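Local coordinates for protein isomaltose glucohydrolase (Kribbella flavida, PDB 5Z3E) that hydrolyses the alpha-1,6-glucosidic linkage of isomaltose from the non-reducing end, yielding beta-D-glucose and D-glucose in the intracellular breakdown of a cyclic tetrasaccharide, at residues Ala72-Gly77 with His97-Gly102; Thr80-Ser85 with Val160-Ala165; Asp112-Ala117 with Val182-Ala187; Met287-Val292 with Trp325-Ala330; Arg338-Ile343 with Asp393-Leu398. The protein carries 1 engineered substitution. All coordinates share one frame; numbering follows the deposited sequence. Where two conformers were deposited one is given.

Interaction 1 of 5, residues Ala72-Gly77 with His97-Gly102; sequences AWLRDG and HDWVDG
The side-chain torsions of Trp99 and Leu74 bring them together between the helices. With its CG anti to the backbone N (chi1 177°), Trp99 carries the six-membered part of its indole out from helix 90-105 toward the start of helix 74-87. Leu74 has CG anti to its carbonyl carbon (chi1 -61°), and with CD1 anti to CA (chi2 -174°) the other branch, CD2, is the one turned toward helix 90-105. There the methyl sits against both branches of Val100, at 3.8 Å between Leu74 CD2 and Val100 CG2 and 3.9 Å between Leu74 CD2 and Val100 CG1. The same CD2 approaches the indole obliquely, 4.2 Å from Trp99 CZ3. The far corner of the ring is taken up by Ala72, whose CB lies 3.8 Å from Trp99 CH2. Four buried apolar side chains thus make the contact, and the indole N-H has its partner outside it: Trp99 NE1 donates to Phe136 O, which helps to fix the rotation of the ring. Phe134 packs on Leu74 and Trp99, while Tyr153 packs on Leu74 and Trp156 on Val100, both from helix 151-167. The Leu74 side chain is about 12 Å from that of Glu198, the probable proton donor. The contact joins two successive helices, 74-87 and 90-105, consistent with the (alpha/alpha)6 barrel of glycoside hydrolase family 15.

Interaction 2 of 5, residues Thr80-Ser85 with Val160-Ala165; sequences TAEGIS and VVTHAA
Ser85 and His163 meet with the hydroxyl at the edge of the imidazole and in its plane, so that Ser85 OG faces the ring nitrogen rather than the pi cloud. The hydrogen bond is short, 2.7 Å from Ser85 OG to His163 ND1, and either atom could be the donor. Ser85 OG and His163 CG both stand anti to the backbone N of their own residue (chi1 178° and 174°). Arg166 NH2 also binds Ser85 OG, so two groups grip this buried hydroxyl and limit its turning.

Glu82 and Thr162 are set differently, the glutamate lying across the threonine. A bend at chi2 (64°) brings the carboxylate against the Thr162 methyl, with Glu82 OE1 3.5 Å and Glu82 OE2 3.7 Å from Thr162 CG2. This is packing, since the polar ends turn to other partners: Thr162 OG1 bonds to Trp158 O, and Glu82 OE2 makes salt bridges with Arg86 and Arg166. Arg166 therefore ties the serine and the carboxylate together, and its charge probably helps to keep Glu82 ionised. This largely buried polar seam joins helix 74-87 to helix 151-167 in the helical barrel expected of a family 15 enzyme.

Interaction 3 of 5, residues Asp112-Ala117 with Val182-Ala187; sequences DDLLAA and VDYLLA
Leu115 spreads its two methyls over one turn of helix 175-188, from Asp183 to Ala187. Leu115 CD1 touches Ala187 CB at 3.6 Å, and the other branch, Leu115 CD2, rests on Asp183 CB at 4.0 Å, the leucine lying across the aspartate. The second torsion of Leu115 (34°) departs from a staggered value, a twist that accompanies this double contact. On the deeper side Leu114 CD1 comes to the edge of the tyrosine ring, 4.0 Å from Tyr184 CE1. An alanine in place of Leu115 would probably open a gap beside Ala187 and Asp183, leaving the two segments to meet chiefly through Leu114 and Tyr184.

The segment axes run nearly alongside each other, 10.2 Å apart at 27°, as a packed pair at the periphery of the (alpha/alpha)6 fold expected for this family. One shell further out, Arg108 makes salt bridges to both Asp112 OD1 and Asp183 OD2, and its positive charge probably offsets the repulsion between carboxylates whose named oxygens are 4.9 Å apart. Tyr184 OH accepts a hydrogen bond from Leu130 N, and Tyr153 meets the tyrosine ring edge-to-face. Phe188, next along helix 175-188, packs against Leu114 and Leu115.

Interaction 4 of 5, residues Met287-Val292 with Trp325-Ala330; sequences MTRAAV and WNLAAA
Arg289 supplies every direct contact with segment 325-330, beginning with its guanidinium laid flat against Ala330. The methyl stands over the centre of one face, 3.3 Å above the plane, with Ala330 CB 3.4 Å from Arg289 CZ. Farther back, Arg289 and Leu327 run alongside in opposite senses, Arg289 CD lying 4.0 Å from Leu327 CD2. The same methylene packs on Asn326, with Arg289 CD 4.1 Å from Asn326 CB. The bend at chi3 (-57°) turns the guanidinium away from the line of the extended CA-CB-CG-CD portion.

Within the helical barrel fold of family 15, this packing joins helix 283-296 to the C-terminal end of helix 317-329, and in the last turn of helix 317-329 a single water bridges the two segments. It accepts from Arg289 NH1 at 2.9 Å and donates to Asn326 O and Asn326 OD1, at 2.8 Å from each. A leucine in place of Arg289 would probably leave this water without its donor and Ala330 without the flat group that covers its methyl.

Arg289 NH1 also donates to Pro280 O; Asn326 ND2 donates to Val273 O and, within its own helix, to Leu322 O.

Interaction 5 of 5, residues Arg338-Ile343 with Asp393-Leu398; sequences RHLRWI and DELGLL
Asp393 O accepts the amide of Gly396, at 2.9 Å from Gly396 N, and this bond shapes the turn that offers Leu395 and Leu397 to Leu340. Gly396 has a positive phi (77°) and is the C-prime residue of a Schellman motif, completed by Leu397 N bonding to Ala392 O, that ends helix 382-394. The two leucines flanking the glycine converge on one methyl. Leu340 CG stands anti to the backbone N (chi1 -175°), and its CD2 meets Leu397 tip to tip, a tight 3.5 Å from Leu397 CD1. Leu395 passes Leu340 in the opposite direction, with Leu395 CD1 3.9 Å from Leu340 CD2. In this way the chain just beyond the last helix of the barrel is laid against helix 333-344. Tyr388 and Leu391 of helix 382-394 and Leu38 of helix 32-52 also touch Leu340, while Leu30 and Leu35 pack on Leu397. Arg86 makes salt bridges to both Asp393 and Glu394 at the end of the helix.

In the fold
Interactions 1 and 2 share helix 74-87 and alternate along the chain; their centres are 12 Å apart and they touch through the rings of His97 and His163. Interaction 3 crosses interaction 2 in sequence but lies toward the periphery, about 26 Å away between centres. Interactions 4 and 5 follow in series, with centres 15 Å apart, and meet where Trp325 packs on Glu394 and Leu327 on His339; helices 317-329 and 333-344 are consecutive. Interactions 3 and 5 are the farthest apart, about 40 Å between centres, on opposite sides of the chain's centre. Together the contacts join helices, and one loop beyond the last helix, in a fold consistent with the family's helical barrel.

Interaction 1 of 5, residues Ala72-Gly77 with His97-Gly102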
# COMPACT_ATOMS: atom_id res chain seq x y z
N ALA A 72 -7.80 -6.61 9.51
CA ALA A 72 -6.77 -6.70 8.48
C ALA A 72 -7.19 -5.87 7.28
O ALA A 72 -8.37 -5.84 6.92
CB ALA A 72 -6.56 -8.13 8.07
N TRP A 73 -6.20 -5.25 6.64
CA TRP A 73 -6.37 -4.51 5.42
C TRP A 73 -5.51 -5.14 4.34
O TRP A 73 -4.37 -5.54 4.58
CB TRP A 73 -5.89 -3.07 5.57
CG TRP A 73 -6.80 -2.09 6.25
CD1 TRP A 73 -7.41 -1.05 5.63
CD2 TRP A 73 -7.12 -1.97 7.64
NE1 TRP A 73 -8.10 -0.28 6.51
CE2 TRP A 73 -7.94 -0.82 7.77
CE3 TRP A 73 -6.79 -2.68 8.79
CZ2 TRP A 73 -8.39 -0.36 9.00
CZ3 TRP A 73 -7.26 -2.24 10.03
CH2 TRP A 73 -8.05 -1.09 10.12
N LEU A 74 -6.03 -5.20 3.11
CA LEU A 74 -5.24 -5.68 2.00
C LEU A 74 -4.08 -4.74 1.65
O LEU A 74 -3.03 -5.22 1.21
CB LEU A 74 -6.10 -5.94 0.76
CG LEU A 74 -7.17 -6.98 0.93
CD1 LEU A 74 -7.85 -7.23 -0.40
CD2 LEU A 74 -6.66 -8.25 1.51
N ARG A 75 -4.24 -3.43 1.84
CA ARG A 75 -3.15 -2.48 1.60
C ARG A 75 -1.99 -2.77 2.54
O ARG A 75 -0.89 -3.12 2.12
CB ARG A 75 -3.68 -1.06 1.74
CG ARG A 75 -2.63 0.02 1.81
CD ARG A 75 -3.23 1.41 1.78
NE ARG A 75 -4.08 1.65 2.92
CZ ARG A 75 -5.41 1.74 2.90
NH1 ARG A 75 -6.06 1.85 4.04
NH2 ARG A 75 -6.06 1.75 1.75
N ASP A 76 -2.25 -2.65 3.84
CA ASP A 76 -1.19 -2.89 4.82
C ASP A 76 -0.62 -4.29 4.63
O ASP A 76 0.59 -4.51 4.68
CB ASP A 76 -1.70 -2.79 6.25
CG ASP A 76 -2.23 -1.42 6.64
OD1 ASP A 76 -3.06 -0.90 5.87
OD2 ASP A 76 -1.82 -0.91 7.71
N GLY A 77 -1.51 -5.26 4.46
CA GLY A 77 -1.09 -6.65 4.41
C GLY A 77 -0.24 -6.98 3.21
O GLY A 77 0.70 -7.78 3.31
N HIS A 97 -1.15 -14.89 1.57
CA HIS A 97 -1.80 -15.02 0.28
C HIS A 97 -2.89 -16.07 0.32
O HIS A 97 -3.95 -15.90 -0.30
CB HIS A 97 -0.79 -15.27 -0.82
CG HIS A 97 0.13 -14.12 -0.99
ND1 HIS A 97 -0.35 -12.86 -1.26
CD2 HIS A 97 1.47 -14.04 -0.87
CE1 HIS A 97 0.69 -12.06 -1.30
NE2 HIS A 97 1.81 -12.73 -1.06
N ASP A 98 -2.67 -17.17 1.06
CA ASP A 98 -3.74 -18.15 1.25
C ASP A 98 -4.96 -17.48 1.85
O ASP A 98 -6.09 -17.71 1.41
CB ASP A 98 -3.28 -19.27 2.19
CG ASP A 98 -2.33 -20.28 1.59
OD1 ASP A 98 -2.20 -20.35 0.33
OD2 ASP A 98 -1.72 -21.02 2.40
N TRP A 99 -4.75 -16.71 2.90
CA TRP A 99 -5.86 -16.07 3.59
C TRP A 99 -6.62 -15.16 2.64
O TRP A 99 -7.85 -15.25 2.54
CB TRP A 99 -5.37 -15.33 4.83
CG TRP A 99 -6.46 -14.60 5.53
CD1 TRP A 99 -7.37 -15.11 6.38
CD2 TRP A 99 -6.78 -13.21 5.39
NE1 TRP A 99 -8.26 -14.15 6.78
CE2 TRP A 99 -7.92 -12.96 6.20
CE3 TRP A 99 -6.21 -12.15 4.69
CZ2 TRP A 99 -8.48 -11.71 6.28
CZ3 TRP A 99 -6.76 -10.91 4.79
CH2 TRP A 99 -7.90 -10.70 5.58
N VAL A 100 -5.91 -14.28 1.93
CA VAL A 100 -6.57 -13.36 1.02
C VAL A 100 -7.34 -14.12 -0.06
O VAL A 100 -8.49 -13.81 -0.37
CB VAL A 100 -5.58 -12.38 0.36
CG1 VAL A 100 -6.32 -11.50 -0.62
CG2 VAL A 100 -4.84 -11.53 1.39
N ASP A 101 -6.67 -15.08 -0.67
CA ASP A 101 -7.30 -15.89 -1.72
C ASP A 101 -8.61 -16.48 -1.21
O ASP A 101 -9.64 -16.40 -1.88
CB ASP A 101 -6.30 -16.96 -2.13
CG ASP A 101 -6.84 -18.04 -3.07
OD1 ASP A 101 -7.63 -17.71 -3.97
OD2 ASP A 101 -6.41 -19.19 -2.86
N GLY A 102 -8.59 -17.10 -0.04
CA GLY A 102 -9.80 -17.71 0.47
C GLY A 102 -10.89 -16.70 0.76
O GLY A 102 -12.08 -16.96 0.53

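Interaction 2 of 5, residues Thr80-Ser85 with Val160-Ala165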
# COMPACT_ATOMS: atom_id res chain seq x y z
N THR A 80 3.20 -5.52 3.73
CA THR A 80 3.80 -6.35 4.75
C THR A 80 4.29 -7.65 4.15
O THR A 80 5.43 -8.07 4.37
CB THR A 80 2.81 -6.58 5.92
OG1 THR A 80 2.47 -5.33 6.52
CG2 THR A 80 3.38 -7.46 6.99
N ALA A 81 3.43 -8.30 3.36
CA ALA A 81 3.78 -9.55 2.72
C ALA A 81 4.96 -9.42 1.78
O ALA A 81 5.78 -10.34 1.68
CB ALA A 81 2.57 -10.10 1.96
N GLU A 82 5.06 -8.30 1.06
CA GLU A 82 6.19 -8.07 0.17
C GLU A 82 7.49 -7.95 0.96
O GLU A 82 8.51 -8.50 0.55
CB GLU A 82 5.93 -6.84 -0.70
CG GLU A 82 7.10 -6.40 -1.55
CD GLU A 82 7.59 -7.36 -2.63
OE1 GLU A 82 7.04 -8.46 -2.80
OE2 GLU A 82 8.58 -6.96 -3.31
N GLY A 83 7.47 -7.22 2.07
CA GLY A 83 8.66 -7.17 2.92
C GLY A 83 9.08 -8.53 3.42
O GLY A 83 10.26 -8.87 3.42
N ILE A 84 8.10 -9.34 3.85
CA ILE A 84 8.38 -10.67 4.36
C ILE A 84 8.90 -11.59 3.26
O ILE A 84 9.81 -12.40 3.48
CB ILE A 84 7.11 -11.24 5.03
CG1 ILE A 84 6.77 -10.46 6.31
CG2 ILE A 84 7.21 -12.73 5.29
CD1 ILE A 84 7.80 -10.59 7.44
N SER A 85 8.33 -11.48 2.06
CA SER A 85 8.78 -12.27 0.92
C SER A 85 10.21 -11.93 0.54
O SER A 85 11.03 -12.83 0.30
CB SER A 85 7.84 -12.03 -0.26
OG SER A 85 8.28 -12.74 -1.40
N VAL A 160 0.95 -10.69 -4.80
CA VAL A 160 0.97 -12.14 -4.98
C VAL A 160 1.76 -12.52 -6.23
O VAL A 160 2.52 -13.48 -6.21
CB VAL A 160 -0.47 -12.74 -4.94
CG1 VAL A 160 -1.32 -12.38 -6.15
CG2 VAL A 160 -0.40 -14.24 -4.77
N VAL A 161 1.62 -11.75 -7.31
CA VAL A 161 2.40 -12.02 -8.52
C VAL A 161 3.88 -11.85 -8.23
O VAL A 161 4.71 -12.67 -8.65
CB VAL A 161 1.93 -11.12 -9.67
CG1 VAL A 161 2.89 -11.21 -10.85
CG2 VAL A 161 0.53 -11.50 -10.11
N THR A 162 4.24 -10.78 -7.54
CA THR A 162 5.64 -10.49 -7.25
C THR A 162 6.25 -11.58 -6.39
O THR A 162 7.39 -12.03 -6.62
CB THR A 162 5.77 -9.11 -6.59
OG1 THR A 162 5.26 -8.12 -7.48
CG2 THR A 162 7.21 -8.75 -6.28
N HIS A 163 5.51 -12.04 -5.38
CA HIS A 163 5.96 -13.12 -4.51
C HIS A 163 6.18 -14.41 -5.29
O HIS A 163 7.19 -15.09 -5.13
CB HIS A 163 4.92 -13.31 -3.41
CG HIS A 163 5.17 -14.48 -2.54
ND1 HIS A 163 6.30 -14.58 -1.74
CD2 HIS A 163 4.43 -15.60 -2.34
CE1 HIS A 163 6.21 -15.73 -1.10
NE2 HIS A 163 5.09 -16.37 -1.44
N ALA A 164 5.21 -14.78 -6.13
CA ALA A 164 5.33 -16.00 -6.88
C ALA A 164 6.51 -15.96 -7.84
O ALA A 164 7.20 -16.98 -8.03
CB ALA A 164 4.04 -16.31 -7.62
N ALA A 165 6.75 -14.82 -8.46
CA ALA A 165 7.90 -14.70 -9.35
C ALA A 165 9.19 -14.82 -8.58
O ALA A 165 10.14 -15.48 -9.02
CB ALA A 165 7.85 -13.37 -10.10

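Interaction 3 of 5, residues Asp112-Ala117 with Val182-Ala187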
# COMPACT_ATOMS: atom_id res chain seq x y z
N ASP A 112 -19.91 -11.49 -8.70
CA ASP A 112 -20.73 -11.81 -9.86
C ASP A 112 -22.03 -11.01 -9.83
O ASP A 112 -22.49 -10.54 -10.87
CB ASP A 112 -21.01 -13.30 -9.93
CG ASP A 112 -19.77 -14.11 -10.32
OD1 ASP A 112 -18.80 -13.52 -10.82
OD2 ASP A 112 -19.82 -15.34 -10.14
N ASP A 113 -22.64 -10.89 -8.66
CA ASP A 113 -23.88 -10.13 -8.54
C ASP A 113 -23.66 -8.64 -8.81
O ASP A 113 -24.53 -8.00 -9.44
CB ASP A 113 -24.49 -10.33 -7.16
CG ASP A 113 -25.06 -11.72 -6.93
OD1 ASP A 113 -25.18 -12.50 -7.90
OD2 ASP A 113 -25.34 -12.03 -5.75
N LEU A 114 -22.57 -8.06 -8.35
CA LEU A 114 -22.28 -6.66 -8.63
C LEU A 114 -22.13 -6.45 -10.13
O LEU A 114 -22.63 -5.48 -10.67
CB LEU A 114 -21.01 -6.21 -7.90
CG LEU A 114 -21.11 -6.13 -6.38
CD1 LEU A 114 -19.72 -5.90 -5.80
CD2 LEU A 114 -22.04 -5.03 -5.88
N LEU A 115 -21.42 -7.37 -10.79
CA LEU A 115 -21.19 -7.24 -12.22
C LEU A 115 -22.49 -7.39 -13.00
O LEU A 115 -22.74 -6.70 -13.97
CB LEU A 115 -20.16 -8.25 -12.70
CG LEU A 115 -18.66 -7.81 -12.48
CD1 LEU A 115 -18.23 -7.02 -11.34
CD2 LEU A 115 -17.83 -9.12 -12.70
N ALA A 116 -23.34 -8.32 -12.56
CA ALA A 116 -24.65 -8.49 -13.21
C ALA A 116 -25.49 -7.22 -13.03
O ALA A 116 -26.23 -6.85 -13.96
CB ALA A 116 -25.35 -9.68 -12.63
N ALA A 117 -25.44 -6.61 -11.85
CA ALA A 117 -26.16 -5.37 -11.59
C ALA A 117 -25.71 -4.26 -12.55
O ALA A 117 -26.54 -3.58 -13.16
CB ALA A 117 -26.03 -4.97 -10.13
N VAL A 182 -9.48 -9.53 -10.12
CA VAL A 182 -9.39 -8.98 -11.46
C VAL A 182 -10.75 -8.59 -11.98
O VAL A 182 -10.94 -7.48 -12.50
CB VAL A 182 -8.69 -9.95 -12.44
CG1 VAL A 182 -8.83 -9.46 -13.86
CG2 VAL A 182 -7.23 -10.14 -12.09
N ASP A 183 -11.73 -9.48 -11.88
CA ASP A 183 -13.07 -9.16 -12.39
C ASP A 183 -13.61 -7.90 -11.71
O ASP A 183 -14.24 -7.06 -12.35
CB ASP A 183 -14.02 -10.33 -12.17
CG ASP A 183 -13.82 -11.49 -13.13
OD1 ASP A 183 -13.17 -11.32 -14.18
OD2 ASP A 183 -14.40 -12.56 -12.84
N TYR A 184 -13.41 -7.79 -10.40
CA TYR A 184 -13.88 -6.64 -9.64
C TYR A 184 -13.21 -5.36 -10.14
O TYR A 184 -13.88 -4.35 -10.39
CB TYR A 184 -13.59 -6.90 -8.17
CG TYR A 184 -14.11 -5.85 -7.21
CD1 TYR A 184 -15.46 -5.66 -7.01
CD2 TYR A 184 -13.24 -5.07 -6.46
CE1 TYR A 184 -15.94 -4.74 -6.09
CE2 TYR A 184 -13.69 -4.16 -5.52
CZ TYR A 184 -15.05 -4.01 -5.33
OH TYR A 184 -15.58 -3.17 -4.40
N LEU A 185 -11.88 -5.37 -10.27
CA LEU A 185 -11.17 -4.18 -10.69
C LEU A 185 -11.45 -3.78 -12.12
O LEU A 185 -11.53 -2.59 -12.42
CB LEU A 185 -9.68 -4.35 -10.46
CG LEU A 185 -9.25 -4.42 -9.00
CD1 LEU A 185 -7.78 -4.72 -8.89
CD2 LEU A 185 -9.62 -3.14 -8.26
N LEU A 186 -11.62 -4.75 -13.02
CA LEU A 186 -11.93 -4.39 -14.40
C LEU A 186 -13.26 -3.64 -14.47
O LEU A 186 -13.44 -2.78 -15.31
CB LEU A 186 -11.95 -5.62 -15.31
CG LEU A 186 -10.61 -6.29 -15.54
CD1 LEU A 186 -10.82 -7.56 -16.34
CD2 LEU A 186 -9.63 -5.39 -16.26
N ALA A 187 -14.20 -3.98 -13.59
CA ALA A 187 -15.49 -3.32 -13.56
C ALA A 187 -15.47 -1.96 -12.88
O ALA A 187 -16.24 -1.09 -13.27
CB ALA A 187 -16.50 -4.21 -12.87

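Interaction 4 of 5, residues Met287-Val292 with Trp325-Ala330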
# COMPACT_ATOMS: atom_id res chain seq x y z
N MET A 287 9.96 14.77 -11.04
CA MET A 287 9.24 15.94 -10.56
C MET A 287 8.34 15.59 -9.39
O MET A 287 8.14 16.40 -8.47
CB MET A 287 8.45 16.57 -11.68
CG MET A 287 9.35 17.24 -12.76
SD MET A 287 10.20 18.64 -12.29
CE MET A 287 8.97 19.33 -11.53
N THR A 288 7.76 14.39 -9.40
CA THR A 288 6.91 13.95 -8.30
C THR A 288 7.72 13.70 -7.03
O THR A 288 7.32 14.13 -5.95
CB THR A 288 6.11 12.69 -8.70
OG1 THR A 288 5.29 13.00 -9.83
CG2 THR A 288 5.20 12.24 -7.59
N ARG A 289 8.87 13.03 -7.16
CA ARG A 289 9.72 12.87 -5.98
C ARG A 289 10.11 14.23 -5.43
O ARG A 289 10.11 14.42 -4.21
CB ARG A 289 10.97 12.06 -6.31
CG ARG A 289 10.72 10.60 -6.65
CD ARG A 289 12.01 9.79 -6.72
NE ARG A 289 12.97 10.32 -7.67
CZ ARG A 289 13.04 9.99 -8.94
NH1 ARG A 289 12.26 9.05 -9.47
NH2 ARG A 289 13.90 10.63 -9.73
N ALA A 290 10.46 15.17 -6.31
CA ALA A 290 10.88 16.50 -5.86
C ALA A 290 9.76 17.25 -5.19
O ALA A 290 9.98 17.96 -4.19
CB ALA A 290 11.45 17.30 -7.05
N ALA A 291 8.54 17.14 -5.72
CA ALA A 291 7.39 17.84 -5.15
C ALA A 291 7.02 17.29 -3.80
O ALA A 291 6.71 18.03 -2.86
CB ALA A 291 6.23 17.79 -6.10
N VAL A 292 7.02 15.96 -3.67
CA VAL A 292 6.76 15.35 -2.38
C VAL A 292 7.83 15.78 -1.37
O VAL A 292 7.54 16.12 -0.22
CB VAL A 292 6.65 13.82 -2.51
CG1 VAL A 292 6.63 13.16 -1.14
CG2 VAL A 292 5.41 13.46 -3.32
N TRP A 325 12.50 4.18 -1.11
CA TRP A 325 12.49 3.10 -2.10
C TRP A 325 12.56 3.70 -3.50
O TRP A 325 13.31 3.27 -4.36
CB TRP A 325 11.21 2.31 -1.88
CG TRP A 325 10.95 1.11 -2.74
CD1 TRP A 325 11.75 0.50 -3.66
CD2 TRP A 325 9.75 0.34 -2.69
NE1 TRP A 325 11.10 -0.60 -4.18
CE2 TRP A 325 9.88 -0.72 -3.60
CE3 TRP A 325 8.57 0.46 -1.96
CZ2 TRP A 325 8.86 -1.67 -3.79
CZ3 TRP A 325 7.58 -0.46 -2.14
CH2 TRP A 325 7.72 -1.51 -3.04
N ASN A 326 11.75 4.75 -3.71
CA ASN A 326 11.73 5.44 -4.99
C ASN A 326 13.06 6.15 -5.30
O ASN A 326 13.50 6.15 -6.46
CB ASN A 326 10.54 6.38 -5.04
CG ASN A 326 9.34 5.63 -5.56
OD1 ASN A 326 9.19 5.52 -6.78
ND2 ASN A 326 8.58 5.01 -4.67
N LEU A 327 13.69 6.72 -4.29
CA LEU A 327 15.00 7.34 -4.50
C LEU A 327 16.04 6.28 -4.86
O LEU A 327 16.82 6.47 -5.79
CB LEU A 327 15.40 8.11 -3.24
CG LEU A 327 14.59 9.38 -3.01
CD1 LEU A 327 14.79 9.91 -1.59
CD2 LEU A 327 14.93 10.46 -4.02
N ALA A 328 16.02 5.14 -4.16
CA ALA A 328 16.95 4.07 -4.48
C ALA A 328 16.80 3.62 -5.93
O ALA A 328 17.76 3.45 -6.66
CB ALA A 328 16.78 2.90 -3.54
N ALA A 329 15.53 3.45 -6.35
CA ALA A 329 15.25 2.96 -7.69
C ALA A 329 15.69 3.94 -8.76
O ALA A 329 15.96 3.54 -9.90
CB ALA A 329 13.74 2.68 -7.82
N ALA A 330 15.74 5.23 -8.43
CA ALA A 330 16.18 6.27 -9.35
C ALA A 330 17.69 6.48 -9.31
O ALA A 330 18.19 7.35 -10.02
CB ALA A 330 15.48 7.57 -9.04
O HOH W 1 11.37 6.55 -8.29

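Interaction 5 of 5, residues Arg338-Ile343 with Asp393-Leu398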
# COMPACT_ATOMS: atom_id res chain seq x y z
N ARG A 338 19.28 8.29 3.63
CA ARG A 338 18.86 9.29 4.59
C ARG A 338 17.48 8.95 5.15
O ARG A 338 17.21 9.11 6.34
CB ARG A 338 18.88 10.67 3.97
CG ARG A 338 18.47 11.78 4.93
CD ARG A 338 18.80 13.18 4.44
NE ARG A 338 18.02 13.56 3.28
CZ ARG A 338 16.82 14.15 3.32
NH1 ARG A 338 16.21 14.46 2.20
NH2 ARG A 338 16.25 14.47 4.48
N HIS A 339 16.58 8.50 4.27
CA HIS A 339 15.25 8.11 4.72
C HIS A 339 15.26 6.84 5.54
O HIS A 339 14.52 6.74 6.51
CB HIS A 339 14.30 8.07 3.50
CG HIS A 339 14.03 9.44 2.95
ND1 HIS A 339 14.88 10.09 2.06
CD2 HIS A 339 13.08 10.35 3.28
CE1 HIS A 339 14.42 11.32 1.84
NE2 HIS A 339 13.34 11.50 2.57
N LEU A 340 16.09 5.87 5.18
CA LEU A 340 16.25 4.67 5.98
C LEU A 340 16.71 5.02 7.40
O LEU A 340 16.20 4.49 8.39
CB LEU A 340 17.19 3.70 5.32
CG LEU A 340 17.33 2.36 6.01
CD1 LEU A 340 16.06 1.54 5.84
CD2 LEU A 340 18.55 1.59 5.50
N ARG A 341 17.70 5.91 7.50
CA ARG A 341 18.22 6.32 8.81
C ARG A 341 17.13 7.00 9.64
O ARG A 341 17.00 6.77 10.83
CB ARG A 341 19.43 7.24 8.66
CG ARG A 341 20.65 6.59 8.09
CD ARG A 341 21.82 7.58 8.04
NE ARG A 341 22.97 7.01 7.35
CZ ARG A 341 23.36 7.36 6.13
NH1 ARG A 341 22.70 8.31 5.47
NH2 ARG A 341 24.36 6.73 5.57
N TRP A 342 16.35 7.87 8.99
CA TRP A 342 15.26 8.55 9.71
C TRP A 342 14.27 7.55 10.28
O TRP A 342 13.87 7.64 11.44
CB TRP A 342 14.53 9.57 8.81
CG TRP A 342 13.46 10.32 9.55
CD1 TRP A 342 13.63 11.46 10.28
CD2 TRP A 342 12.09 9.96 9.70
NE1 TRP A 342 12.46 11.84 10.85
CE2 TRP A 342 11.48 10.93 10.52
CE3 TRP A 342 11.30 8.91 9.21
CZ2 TRP A 342 10.14 10.87 10.88
CZ3 TRP A 342 9.97 8.87 9.55
CH2 TRP A 342 9.39 9.84 10.39
N ILE A 343 13.88 6.56 9.48
CA ILE A 343 12.96 5.55 9.96
C ILE A 343 13.54 4.82 11.17
O ILE A 343 12.87 4.61 12.17
CB ILE A 343 12.64 4.52 8.86
CG1 ILE A 343 11.87 5.21 7.73
CG2 ILE A 343 11.90 3.34 9.46
CD1 ILE A 343 11.91 4.40 6.46
N ASP A 393 15.96 -4.03 1.97
CA ASP A 393 16.31 -4.96 0.92
C ASP A 393 16.77 -4.24 -0.35
O ASP A 393 17.73 -4.67 -0.99
CB ASP A 393 15.10 -5.85 0.60
CG ASP A 393 15.43 -6.93 -0.37
OD1 ASP A 393 16.45 -7.64 -0.14
OD2 ASP A 393 14.67 -7.07 -1.34
N GLU A 394 16.09 -3.17 -0.72
CA GLU A 394 16.50 -2.39 -1.90
C GLU A 394 17.94 -1.90 -1.75
O GLU A 394 18.65 -1.75 -2.75
CB GLU A 394 15.57 -1.21 -2.06
CG GLU A 394 14.30 -1.53 -2.65
CD GLU A 394 14.43 -1.91 -4.15
OE1 GLU A 394 14.73 -1.07 -4.99
OE2 GLU A 394 14.18 -3.06 -4.39
N LEU A 395 18.34 -1.61 -0.52
CA LEU A 395 19.68 -1.09 -0.24
C LEU A 395 20.65 -2.21 0.08
O LEU A 395 21.80 -1.91 0.45
CB LEU A 395 19.57 -0.06 0.89
CG LEU A 395 18.88 1.25 0.44
CD1 LEU A 395 18.51 2.08 1.66
CD2 LEU A 395 19.76 2.03 -0.53
N GLY A 396 20.26 -3.48 -0.08
CA GLY A 396 21.16 -4.61 0.02
C GLY A 396 21.49 -4.97 1.44
O GLY A 396 22.52 -5.65 1.66
N LEU A 397 20.64 -4.62 2.38
CA LEU A 397 20.92 -4.70 3.77
C LEU A 397 20.26 -5.78 4.51
O LEU A 397 20.46 -5.86 5.73
CB LEU A 397 20.62 -3.40 4.48
CG LEU A 397 21.24 -2.16 3.86
CD1 LEU A 397 20.77 -0.94 4.60
CD2 LEU A 397 22.77 -2.24 3.87
N LEU A 398 19.59 -6.69 3.86
CA LEU A 398 18.97 -7.77 4.58
C LEU A 398 20.10 -8.81 4.79
O LEU A 398 20.80 -9.16 3.78
CB LEU A 398 17.79 -8.41 3.84
CG LEU A 398 16.57 -7.44 3.87
CD1 LEU A 398 15.36 -8.15 3.31
CD2 LEU A 398 16.20 -6.88 5.22